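Local coordinates for protein importin-95 (Chaetomium thermophilum, PDB 4XRI) that probably binds a small Ran-type GTPase and serves as a nuclear transport receptor that carries protein cargo into the nucleus, at residues 243-257 against 284-298. The protein carries 2 engineered substitutions. Residues are numbered along the deposited sequence; the frame is centred on the assembly and turned at random.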
ATOM      1  N   SER A 243      22.901 -21.971  15.530  1.00 51.03           N
ATOM      2  CA  SER A 243      21.735 -21.102  15.411  1.00 52.17           C
ATOM      3  C   SER A 243      21.666 -20.367  14.077  1.00 54.10           C
ATOM      4  O   SER A 243      20.595 -20.258  13.476  1.00 55.30           O
ATOM      5  CB  SER A 243      21.721 -20.085  16.553  1.00 53.00           C
ATOM      6  OG  SER A 243      20.916 -18.966  16.228  1.00 61.54           O
ATOM      7  N   ARG A 244      22.806 -19.853  13.625  1.00 49.22           N
ATOM      8  CA  ARG A 244      22.871 -19.116  12.368  1.00 52.71           C
ATOM      9  C   ARG A 244      22.448 -19.982  11.187  1.00 38.30           C
ATOM     10  O   ARG A 244      21.714 -19.529  10.310  1.00 41.75           O
ATOM     11  CB  ARG A 244      24.284 -18.569  12.142  1.00 57.81           C
ATOM     12  CG  ARG A 244      24.604 -17.341  12.975  1.00 66.89           C
ATOM     13  CD  ARG A 244      23.904 -16.116  12.415  1.00 79.89           C
ATOM     14  NE  ARG A 244      23.607 -15.133  13.453  1.00 90.34           N
ATOM     15  CZ  ARG A 244      23.075 -13.939  13.218  1.00 91.97           C
ATOM     16  NH1 ARG A 244      22.833 -13.110  14.226  1.00 92.28           N
ATOM     17  NH2 ARG A 244      22.789 -13.570  11.976  1.00 92.75           N
ATOM     18  N   ILE A 245      22.912 -21.228  11.174  1.00 44.10           N
ATOM     19  CA  ILE A 245      22.578 -22.162  10.103  1.00 46.56           C
ATOM     20  C   ILE A 245      21.076 -22.435  10.076  1.00 46.75           C
ATOM     21  O   ILE A 245      20.459 -22.456   9.008  1.00 43.70           O
ATOM     22  CB  ILE A 245      23.340 -23.490  10.255  1.00 42.87           C
ATOM     23  CG1 ILE A 245      24.849 -23.237  10.265  1.00 42.59           C
ATOM     24  CG2 ILE A 245      22.966 -24.456   9.142  1.00 40.09           C
ATOM     25  CD1 ILE A 245      25.675 -24.505  10.300  1.00 40.44           C
ATOM     26  N   GLN A 246      20.503 -22.640  11.259  1.00 39.45           N
ATOM     27  CA  GLN A 246      19.060 -22.802  11.410  1.00 39.08           C
ATOM     28  C   GLN A 246      18.307 -21.630  10.796  1.00 34.43           C
ATOM     29  O   GLN A 246      17.366 -21.819  10.024  1.00 37.54           O
ATOM     30  CB  GLN A 246      18.678 -22.933  12.888  1.00 41.86           C
ATOM     31  CG  GLN A 246      18.761 -24.340  13.446  1.00 48.58           C
ATOM     32  CD  GLN A 246      17.921 -24.507  14.701  1.00 55.67           C
ATOM     33  OE1 GLN A 246      18.143 -23.833  15.705  1.00 49.80           O
ATOM     34  NE2 GLN A 246      16.943 -25.401  14.642  1.00 66.22           N
ATOM     35  N   GLN A 247      18.734 -20.423  11.153  1.00 34.23           N
ATOM     36  CA  GLN A 247      18.116 -19.196  10.659  1.00 38.89           C
ATOM     37  C   GLN A 247      18.139 -19.115   9.139  1.00 42.23           C
ATOM     38  O   GLN A 247      17.130 -18.800   8.513  1.00 45.80           O
ATOM     39  CB  GLN A 247      18.816 -17.969  11.250  1.00 44.16           C
ATOM     40  CG  GLN A 247      18.636 -17.813  12.744  1.00 48.66           C
ATOM     41  CD  GLN A 247      19.391 -16.622  13.298  1.00 60.61           C
ATOM     42  OE1 GLN A 247      19.323 -15.522  12.749  1.00 65.03           O
ATOM     43  NE2 GLN A 247      20.126 -16.839  14.382  1.00 55.30           N
ATOM     44  N   GLY A 248      19.300 -19.397   8.556  1.00 46.11           N
ATOM     45  CA  GLY A 248      19.447 -19.395   7.114  1.00 44.04           C
ATOM     46  C   GLY A 248      18.545 -20.432   6.475  1.00 40.88           C
ATOM     47  O   GLY A 248      17.931 -20.186   5.437  1.00 39.55           O
ATOM     48  N   ALA A 249      18.456 -21.595   7.114  1.00 42.34           N
ATOM     49  CA  ALA A 249      17.629 -22.691   6.617  1.00 42.44           C
ATOM     50  C   ALA A 249      16.147 -22.329   6.588  1.00 43.72           C
ATOM     51  O   ALA A 249      15.458 -22.566   5.591  1.00 39.48           O
ATOM     52  CB  ALA A 249      17.843 -23.927   7.461  1.00 43.54           C
ATOM     53  N   PHE A 250      15.660 -21.753   7.682  1.00 38.84           N
ATOM     54  CA  PHE A 250      14.246 -21.406   7.795  1.00 42.25           C
ATOM     55  C   PHE A 250      13.866 -20.259   6.871  1.00 41.87           C
ATOM     56  O   PHE A 250      12.759 -20.221   6.335  1.00 41.91           O
ATOM     57  CB  PHE A 250      13.891 -21.048   9.235  1.00 40.14           C
ATOM     58  CG  PHE A 250      13.535 -22.235  10.077  1.00 32.00           C
ATOM     59  CD1 PHE A 250      12.325 -22.880   9.899  1.00 41.72           C
ATOM     60  CD2 PHE A 250      14.409 -22.711  11.037  1.00 39.26           C
ATOM     61  CE1 PHE A 250      11.987 -23.974  10.664  1.00 35.59           C
ATOM     62  CE2 PHE A 250      14.078 -23.807  11.810  1.00 45.94           C
ATOM     63  CZ  PHE A 250      12.865 -24.440  11.622  1.00 40.88           C
ATOM     64  N   GLY A 251      14.794 -19.328   6.683  1.00 41.71           N
ATOM     65  CA  GLY A 251      14.597 -18.240   5.747  1.00 40.39           C
ATOM     66  C   GLY A 251      14.489 -18.788   4.339  1.00 41.67           C
ATOM     67  O   GLY A 251      13.665 -18.342   3.544  1.00 48.29           O
ATOM     68  N   CYS A 252      15.337 -19.766   4.037  1.00 44.81           N
ATOM     69  CA  CYS A 252      15.306 -20.464   2.758  1.00 48.49           C
ATOM     70  C   CYS A 252      13.969 -21.175   2.576  1.00 48.18           C
ATOM     71  O   CYS A 252      13.363 -21.133   1.504  1.00 45.46           O
ATOM     72  CB  CYS A 252      16.460 -21.468   2.676  1.00 51.55           C
ATOM     73  SG  CYS A 252      16.809 -22.121   1.040  1.00 65.44           S
ATOM     74  N   LEU A 253      13.516 -21.826   3.643  1.00 47.65           N
ATOM     75  CA  LEU A 253      12.282 -22.595   3.623  1.00 41.67           C
ATOM     76  C   LEU A 253      11.069 -21.693   3.392  1.00 36.05           C
ATOM     77  O   LEU A 253      10.142 -22.055   2.665  1.00 35.85           O
ATOM     78  CB  LEU A 253      12.134 -23.373   4.933  1.00 39.17           C
ATOM     79  CG  LEU A 253      11.174 -24.560   4.957  1.00 48.08           C
ATOM     80  CD1 LEU A 253      11.432 -25.467   3.764  1.00 48.56           C
ATOM     81  CD2 LEU A 253      11.335 -25.331   6.264  1.00 40.36           C
ATOM     82  N   ASN A 254      11.089 -20.515   4.011  1.00 36.54           N
ATOM     83  CA  ASN A 254      10.010 -19.543   3.865  1.00 37.87           C
ATOM     84  C   ASN A 254       9.879 -19.042   2.436  1.00 38.76           C
ATOM     85  O   ASN A 254       8.772 -18.835   1.939  1.00 44.34           O
ATOM     86  CB  ASN A 254      10.225 -18.357   4.806  1.00 38.20           C
ATOM     87  CG  ASN A 254      10.117 -18.749   6.268  1.00 43.42           C
ATOM     88  OD1 ASN A 254       9.660 -19.842   6.595  1.00 40.55           O
ATOM     89  ND2 ASN A 254      10.538 -17.855   7.155  1.00 41.54           N
ATOM     90  N   ARG A 255      11.018 -18.851   1.780  1.00 39.95           N
ATOM     91  CA  ARG A 255      11.030 -18.412   0.392  1.00 42.33           C
ATOM     92  C   ARG A 255      10.559 -19.533  -0.528  1.00 40.77           C
ATOM     93  O   ARG A 255       9.874 -19.286  -1.523  1.00 42.93           O
ATOM     94  CB  ARG A 255      12.426 -17.931  -0.012  1.00 56.30           C
ATOM     95  CG  ARG A 255      12.752 -16.553   0.525  1.00 69.82           C
ATOM     96  CD  ARG A 255      14.190 -16.140   0.266  1.00 78.24           C
ATOM     97  NE  ARG A 255      14.499 -14.911   0.992  1.00 81.41           N
ATOM     98  CZ  ARG A 255      15.619 -14.210   0.856  1.00 81.72           C
ATOM     99  NH1 ARG A 255      16.559 -14.609   0.011  1.00 77.49           N
ATOM    100  NH2 ARG A 255      15.796 -13.104   1.568  1.00 84.02           N
ATOM    101  N   ILE A 256      10.924 -20.764  -0.184  1.00 39.19           N
ATOM    102  CA  ILE A 256      10.483 -21.931  -0.940  1.00 40.23           C
ATOM    103  C   ILE A 256       8.962 -22.055  -0.903  1.00 47.86           C
ATOM    104  O   ILE A 256       8.318 -22.253  -1.937  1.00 45.12           O
ATOM    105  CB  ILE A 256      11.120 -23.227  -0.397  1.00 43.23           C
ATOM    106  CG1 ILE A 256      12.596 -23.302  -0.802  1.00 44.86           C
ATOM    107  CG2 ILE A 256      10.369 -24.451  -0.906  1.00 38.43           C
ATOM    108  CD1 ILE A 256      13.361 -24.409  -0.121  1.00 40.51           C
ATOM    109  N   MET A 257       8.394 -21.926   0.293  1.00 43.89           N
ATOM    110  CA  MET A 257       6.947 -21.988   0.466  1.00 43.77           C
ATOM    111  C   MET A 257       6.243 -20.876  -0.309  1.00 42.77           C
ATOM    112  O   MET A 257       5.213 -21.105  -0.940  1.00 43.01           O
ATOM    113  CB  MET A 257       6.584 -21.900   1.948  1.00 38.94           C
ATOM    114  CG  MET A 257       5.079 -21.925   2.227  1.00 40.09           C
ATOM    115  SD  MET A 257       4.281 -23.446   1.664  1.00 44.49           S
ATOM    116  CE  MET A 257       5.163 -24.665   2.631  1.00 33.59           C
ATOM    117  N   ASP A 284      15.948 -19.937  20.713  1.00 48.42           N
ATOM    118  CA  ASP A 284      16.482 -18.812  19.960  1.00 45.83           C
ATOM    119  C   ASP A 284      15.335 -18.043  19.316  1.00 45.32           C
ATOM    120  O   ASP A 284      14.617 -18.579  18.472  1.00 41.87           O
ATOM    121  CB  ASP A 284      17.474 -19.294  18.900  1.00 50.03           C
ATOM    122  CG  ASP A 284      18.135 -18.151  18.153  1.00 63.68           C
ATOM    123  OD1 ASP A 284      17.472 -17.530  17.298  1.00 69.79           O
ATOM    124  OD2 ASP A 284      19.326 -17.880  18.412  1.00 77.90           O
ATOM    125  N   GLU A 285      15.164 -16.788  19.717  1.00 47.63           N
ATOM    126  CA  GLU A 285      14.023 -15.997  19.268  1.00 50.64           C
ATOM    127  C   GLU A 285      14.023 -15.773  17.757  1.00 52.92           C
ATOM    128  O   GLU A 285      12.961 -15.672  17.140  1.00 54.67           O
ATOM    129  CB  GLU A 285      13.987 -14.647  19.991  1.00 55.18           C
ATOM    130  CG  GLU A 285      12.804 -13.772  19.597  1.00 61.61           C
ATOM    131  CD  GLU A 285      12.496 -12.696  20.618  1.00 63.42           C
ATOM    132  OE1 GLU A 285      13.159 -12.672  21.675  1.00 68.55           O
ATOM    133  OE2 GLU A 285      11.586 -11.879  20.362  1.00 56.55           O
ATOM    134  N   ASP A 286      15.207 -15.722  17.159  1.00 54.81           N
ATOM    135  CA  ASP A 286      15.313 -15.431  15.732  1.00 56.28           C
ATOM    136  C   ASP A 286      14.823 -16.578  14.845  1.00 42.18           C
ATOM    137  O   ASP A 286      14.179 -16.334  13.826  1.00 40.60           O
ATOM    138  CB  ASP A 286      16.755 -15.070  15.367  1.00 66.57           C
ATOM    139  CG  ASP A 286      17.177 -13.726  15.927  1.00 68.49           C
ATOM    140  OD1 ASP A 286      16.606 -12.703  15.498  1.00 74.20           O
ATOM    141  OD2 ASP A 286      18.080 -13.688  16.789  1.00 69.16           O
ATOM    142  N   VAL A 287      15.116 -17.823  15.215  1.00 49.66           N
ATOM    143  CA  VAL A 287      14.631 -18.948  14.417  1.00 52.54           C
ATOM    144  C   VAL A 287      13.162 -19.190  14.740  1.00 46.06           C
ATOM    145  O   VAL A 287      12.401 -19.668  13.895  1.00 43.12           O
ATOM    146  CB  VAL A 287      15.451 -20.243  14.650  1.00 47.86           C
ATOM    147  CG1 VAL A 287      16.680 -19.964  15.480  1.00 47.63           C
ATOM    148  CG2 VAL A 287      14.602 -21.343  15.281  1.00 40.99           C
ATOM    149  N   ALA A 288      12.766 -18.842  15.961  1.00 43.80           N
ATOM    150  CA  ALA A 288      11.369 -18.930  16.362  1.00 42.28           C
ATOM    151  C   ALA A 288      10.537 -17.982  15.507  1.00 39.77           C
ATOM    152  O   ALA A 288       9.459 -18.342  15.032  1.00 40.68           O
ATOM    153  CB  ALA A 288      11.203 -18.604  17.839  1.00 39.09           C
ATOM    154  N   LYS A 289      11.055 -16.772  15.310  1.00 44.31           N
ATOM    155  CA  LYS A 289      10.419 -15.778  14.446  1.00 44.30           C
ATOM    156  C   LYS A 289      10.240 -16.290  13.025  1.00 40.33           C
ATOM    157  O   LYS A 289       9.188 -16.107  12.413  1.00 40.78           O
ATOM    158  CB  LYS A 289      11.240 -14.488  14.408  1.00 57.67           C
ATOM    159  CG  LYS A 289      11.120 -13.597  15.629  1.00 65.46           C
ATOM    160  CD  LYS A 289      11.896 -12.311  15.398  1.00 74.46           C
ATOM    161  CE  LYS A 289      11.997 -11.475  16.653  1.00 78.62           C
ATOM    162  NZ  LYS A 289      12.766 -10.227  16.393  1.00 76.76           N
ATOM    163  N   LEU A 290      11.289 -16.917  12.504  1.00 44.45           N
ATOM    164  CA  LEU A 290      11.299 -17.409  11.132  1.00 43.66           C
ATOM    165  C   LEU A 290      10.330 -18.569  10.933  1.00 41.09           C
ATOM    166  O   LEU A 290       9.708 -18.705   9.874  1.00 42.79           O
ATOM    167  CB  LEU A 290      12.711 -17.836  10.743  1.00 46.67           C
ATOM    168  CG  LEU A 290      13.678 -16.677  10.512  1.00 47.85           C
ATOM    169  CD1 LEU A 290      15.114 -17.166  10.436  1.00 44.12           C
ATOM    170  CD2 LEU A 290      13.301 -15.944   9.239  1.00 48.23           C
ATOM    171  N   ALA A 291      10.203 -19.400  11.963  1.00 37.79           N
ATOM    172  CA  ALA A 291       9.308 -20.543  11.911  1.00 43.57           C
ATOM    173  C   ALA A 291       7.852 -20.090  11.999  1.00 37.29           C
ATOM    174  O   ALA A 291       6.980 -20.670  11.360  1.00 42.31           O
ATOM    175  CB  ALA A 291       9.636 -21.527  13.026  1.00 40.55           C
ATOM    176  N   VAL A 292       7.595 -19.053  12.790  1.00 38.34           N
ATOM    177  CA  VAL A 292       6.263 -18.459  12.853  1.00 37.45           C
ATOM    178  C   VAL A 292       5.934 -17.820  11.510  1.00 46.02           C
ATOM    179  O   VAL A 292       4.814 -17.934  11.006  1.00 42.92           O
ATOM    180  CB  VAL A 292       6.157 -17.404  13.978  1.00 36.88           C
ATOM    181  CG1 VAL A 292       4.907 -16.550  13.800  1.00 36.38           C
ATOM    182  CG2 VAL A 292       6.150 -18.083  15.332  1.00 36.69           C
ATOM    183  N   GLU A 293       6.930 -17.154  10.934  1.00 43.59           N
ATOM    184  CA  GLU A 293       6.799 -16.541   9.619  1.00 45.11           C
ATOM    185  C   GLU A 293       6.484 -17.584   8.549  1.00 38.62           C
ATOM    186  O   GLU A 293       5.780 -17.296   7.578  1.00 41.17           O
ATOM    187  CB  GLU A 293       8.080 -15.781   9.265  1.00 43.60           C
ATOM    188  CG  GLU A 293       8.177 -15.317   7.817  1.00 51.59           C
ATOM    189  CD  GLU A 293       7.159 -14.246   7.468  1.00 65.14           C
ATOM    190  OE1 GLU A 293       6.625 -13.600   8.394  1.00 71.59           O
ATOM    191  OE2 GLU A 293       6.893 -14.051   6.263  1.00 67.29           O
ATOM    192  N   PHE A 294       7.006 -18.794   8.734  1.00 43.99           N
ATOM    193  CA  PHE A 294       6.708 -19.901   7.830  1.00 35.40           C
ATOM    194  C   PHE A 294       5.210 -20.125   7.725  1.00 34.56           C
ATOM    195  O   PHE A 294       4.664 -20.263   6.627  1.00 37.56           O
ATOM    196  CB  PHE A 294       7.389 -21.191   8.295  1.00 37.24           C
ATOM    197  CG  PHE A 294       7.014 -22.404   7.483  1.00 40.14           C
ATOM    198  CD1 PHE A 294       7.724 -22.732   6.341  1.00 36.55           C
ATOM    199  CD2 PHE A 294       5.954 -23.216   7.864  1.00 37.96           C
ATOM    200  CE1 PHE A 294       7.384 -23.842   5.593  1.00 37.78           C
ATOM    201  CE2 PHE A 294       5.611 -24.324   7.117  1.00 36.46           C
ATOM    202  CZ  PHE A 294       6.328 -24.638   5.984  1.00 35.66           C
ATOM    203  N   TRP A 295       4.552 -20.165   8.878  1.00 35.79           N
ATOM    204  CA  TRP A 295       3.125 -20.441   8.923  1.00 34.59           C
ATOM    205  C   TRP A 295       2.296 -19.220   8.563  1.00 39.68           C
ATOM    206  O   TRP A 295       1.170 -19.346   8.089  1.00 37.71           O
ATOM    207  CB  TRP A 295       2.744 -20.976  10.299  1.00 36.58           C
ATOM    208  CG  TRP A 295       3.107 -22.409  10.413  1.00 37.35           C
ATOM    209  CD1 TRP A 295       4.115 -22.955  11.154  1.00 33.94           C
ATOM    210  CD2 TRP A 295       2.493 -23.491   9.705  1.00 36.10           C
ATOM    211  NE1 TRP A 295       4.148 -24.317  10.970  1.00 39.48           N
ATOM    212  CE2 TRP A 295       3.166 -24.669  10.086  1.00 34.62           C
ATOM    213  CE3 TRP A 295       1.435 -23.576   8.796  1.00 37.01           C
ATOM    214  CZ2 TRP A 295       2.805 -25.922   9.589  1.00 35.16           C
ATOM    215  CZ3 TRP A 295       1.080 -24.817   8.306  1.00 36.94           C
ATOM    216  CH2 TRP A 295       1.765 -25.973   8.698  1.00 35.78           C
ATOM    217  N   SER A 296       2.874 -18.040   8.754  1.00 40.54           N
ATOM    218  CA  SER A 296       2.269 -16.816   8.254  1.00 41.42           C
ATOM    219  C   SER A 296       2.273 -16.835   6.728  1.00 43.02           C
ATOM    220  O   SER A 296       1.301 -16.431   6.087  1.00 47.33           O
ATOM    221  CB  SER A 296       3.010 -15.585   8.784  1.00 45.48           C
ATOM    222  OG  SER A 296       2.765 -15.404  10.169  1.00 49.16           O
ATOM    223  N   THR A 297       3.366 -17.331   6.156  1.00 41.47           N
ATOM    224  CA  THR A 297       3.495 -17.434   4.707  1.00 43.34           C
ATOM    225  C   THR A 297       2.508 -18.452   4.141  1.00 45.66           C
ATOM    226  O   THR A 297       1.872 -18.205   3.115  1.00 45.13           O
ATOM    227  CB  THR A 297       4.925 -17.829   4.286  1.00 41.49           C
ATOM    228  OG1 THR A 297       5.858 -16.865   4.788  1.00 38.19           O
ATOM    229  CG2 THR A 297       5.036 -17.884   2.769  1.00 43.37           C
ATOM    230  N   VAL A 298       2.391 -19.594   4.813  1.00 41.61           N
ATOM    231  CA  VAL A 298       1.433 -20.625   4.428  1.00 41.84           C
ATOM    232  C   VAL A 298       0.013 -20.069   4.450  1.00 35.78           C
ATOM    233  O   VAL A 298      -0.757 -20.262   3.511  1.00 43.86           O
ATOM    234  CB  VAL A 298       1.514 -21.851   5.362  1.00 39.63           C
ATOM    235  CG1 VAL A 298       0.349 -22.794   5.103  1.00 39.55           C
ATOM    236  CG2 VAL A 298       2.837 -22.566   5.184  1.00 40.00           C
TER
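S243 and D284 meet where the two helices begin: S243 OG gives its proton to D284 OD2 at 2.9 Å, arriving from above the carboxylate plane. The same OG accepts from Q247 NE2 and lies in the plane of that amide. D284 is the N-cap of helix 285-310; with CG anti to the backbone N (chi1 -176°), OD1 takes V287 N and, weakly, D286 N. With an alanine in place of D284, those two amides would probably lose their cap and S243 OG its acceptor.

Further along, L290 is a knob in the hole formed by Q247, F250, G251 and N254, its CD1 3.2 Å from Q247 O. Beside it N254 ND2 donates to L290 O (3.0 Å, 158° at the hydrogen), reaching the carbonyl from the face opposite F294 N, so L290 O is gripped by two donors. N254 OD1 lies at the edge of the F294 ring, in its plane, and M257, bent at chi2 and chi3, brings CE to 3.5 Å from F294 CZ.

The segment axes come within 9.1 Å at 13°, nearly parallel, and the intervening helix 265-280 packs on L253, A291 and F294, as in the HEAT-repeat solenoid of importin beta.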